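Membrane lipoprotein TpN32 (PDB 1XS5) binds L-methionine and probably serves as the substrate-binding lipoprotein of a methionine transport system, in the manner of periplasmic binding proteins. Local coordinates at residues A100-A105 / Q164-V169. Sequence-based numbering, arbitrary orientation.
Sequences AGAVIA and QVDGAV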
loop_
_atom_site.group_PDB
_atom_site.type_symbol
_atom_site.label_atom_id
_atom_site.label_comp_id
_atom_site.label_asym_id
_atom_site.label_seq_id
_atom_site.Cartn_x
_atom_site.Cartn_y
_atom_site.Cartn_z
ATOM N N ALA A 100 -6.128 22.954 17.288
ATOM C CA ALA A 100 -6.680 21.960 18.190
ATOM C C ALA A 100 -8.019 21.609 17.574
ATOM O O ALA A 100 -8.648 22.448 16.926
ATOM C CB ALA A 100 -6.897 22.549 19.578
ATOM N N GLY A 101 -8.467 20.375 17.770
ATOM C CA GLY A 101 -9.730 19.987 17.190
ATOM C C GLY A 101 -9.688 19.636 15.703
ATOM O O GLY A 101 -10.688 19.168 15.190
ATOM N N ALA A 102 -8.567 19.853 15.008
ATOM C CA ALA A 102 -8.483 19.522 13.565
ATOM C C ALA A 102 -8.951 18.093 13.276
ATOM O O ALA A 102 -8.696 17.179 14.078
ATOM C CB ALA A 102 -7.043 19.701 13.070
ATOM N N VAL A 103 -9.622 17.877 12.131
ATOM C CA VAL A 103 -10.099 16.513 11.798
ATOM C C VAL A 103 -9.133 15.819 10.815
ATOM O O VAL A 103 -8.886 16.334 9.722
ATOM C CB VAL A 103 -11.527 16.528 11.119
ATOM C CG1 VAL A 103 -11.908 15.106 10.654
ATOM C CG2 VAL A 103 -12.584 17.052 12.093
ATOM N N ILE A 104 -8.564 14.688 11.205
ATOM C CA ILE A 104 -7.626 13.972 10.322
ATOM C C ILE A 104 -8.192 12.580 9.999
ATOM O O ILE A 104 -8.458 11.777 10.896
ATOM C CB ILE A 104 -6.223 13.844 10.993
ATOM C CG1 ILE A 104 -5.639 15.242 11.245
ATOM C CG2 ILE A 104 -5.280 13.047 10.102
ATOM C CD1 ILE A 104 -4.168 15.237 11.762
ATOM N N ALA A 105 -8.376 12.296 8.710
ATOM C CA ALA A 105 -8.910 11.020 8.264
ATOM C C ALA A 105 -7.763 10.053 8.019
ATOM O O ALA A 105 -6.747 10.438 7.435
ATOM C CB ALA A 105 -9.682 11.222 6.957
ATOM N N GLN A 164 -12.924 17.880 2.515
ATOM C CA GLN A 164 -13.866 18.128 3.589
ATOM C C GLN A 164 -13.296 17.904 5.004
ATOM O O GLN A 164 -14.027 17.980 5.993
ATOM C CB GLN A 164 -15.109 17.261 3.390
ATOM C CG GLN A 164 -16.026 17.723 2.232
ATOM C CD GLN A 164 -15.532 17.304 0.858
ATOM O OE1 GLN A 164 -15.289 16.135 0.609
ATOM N NE2 GLN A 164 -15.384 18.268 -0.040
ATOM N N VAL A 165 -12.011 17.575 5.105
ATOM C CA VAL A 165 -11.374 17.382 6.414
ATOM C C VAL A 165 -10.129 18.277 6.468
ATOM O O VAL A 165 -9.704 18.805 5.468
ATOM C CB VAL A 165 -10.946 15.901 6.653
ATOM C CG1 VAL A 165 -12.198 14.995 6.705
ATOM C CG2 VAL A 165 -10.021 15.428 5.511
ATOM N N ASP A 166 -9.550 18.443 7.646
ATOM C CA ASP A 166 -8.361 19.285 7.779
ATOM C C ASP A 166 -7.107 18.608 7.220
ATOM O O ASP A 166 -6.206 19.283 6.715
ATOM C CB ASP A 166 -8.166 19.641 9.265
ATOM C CG ASP A 166 -9.333 20.483 9.801
ATOM O OD1 ASP A 166 -9.562 21.563 9.212
ATOM O OD2 ASP A 166 -9.999 20.063 10.780
ATOM N N GLY A 167 -7.037 17.287 7.350
ATOM C CA GLY A 167 -5.904 16.559 6.775
ATOM C C GLY A 167 -6.277 15.093 6.576
ATOM O O GLY A 167 -7.329 14.644 7.044
ATOM N N ALA A 168 -5.420 14.335 5.888
ATOM C CA ALA A 168 -5.672 12.925 5.685
ATOM C C ALA A 168 -4.352 12.213 5.448
ATOM O O ALA A 168 -3.454 12.770 4.767
ATOM C CB ALA A 168 -6.565 12.712 4.467
ATOM N N VAL A 169 -4.231 11.021 6.027
ATOM C CA VAL A 169 -3.025 10.168 5.837
ATOM C C VAL A 169 -3.471 9.231 4.715
ATOM O O VAL A 169 -4.318 8.357 4.933
ATOM C CB VAL A 169 -2.717 9.400 7.121
ATOM C CG1 VAL A 169 -1.545 8.463 6.907
ATOM C CG2 VAL A 169 -2.366 10.440 8.253
#
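The flat carboxylate of D166 meets V103 at its OD2 edge and A102 off one face. V103 N lies close to the plane of the group and donates to the anti lone pair of OD2, with N and OD2 2.6 Å apart and the bond nearly straight (167°); A102 CA stands out of that plane, 3.2 Å from OD2. With CG anti to its own carbonyl carbon (chi1 -64°), the D166 side chain crosses that of V103 at about a right angle. On the same side of the strand, V103 O acts as acceptor. It takes G167 N at 3.2 Å, with the donor tilted slightly from the carbonyl plane, and receives a weak second bond from D166 N. Where the strand pairing begins, D166 OD2 thus holds V103 N, while V103 O is held mainly by G167 N.

Beyond this point the strands run parallel, their short axes 27° apart. A105 bonds through both its N and its O to strand 167-170: N donates to G167 O at 3.1 Å, and O receives V169 N at 2.9 Å, nearly along the C=O axis. CA-H...O contacts from I104 to G167 O and from A168 to A105 O supplement the ladder. On one face of the sheet, A105 CB and A168 CB stand 4.3 Å apart, and V103 CG1 packs against V165 CG1 at 4.0 Å; on the I104 face, G167 brings no side chain, and I104 CG2 meets V169 CG2 beside it.

Strands 103-107 and 167-170 are neighbours in the mixed sheet of one lobe of the periplasmic-binding-protein fold. Strand 149-153 flanks 103-107 and bonds to I104, strand 86-88 pairs with A168, and V169 packs against A116, L119 and L120 of helix 110-122, its side chain about 9 Å from the bound methionine.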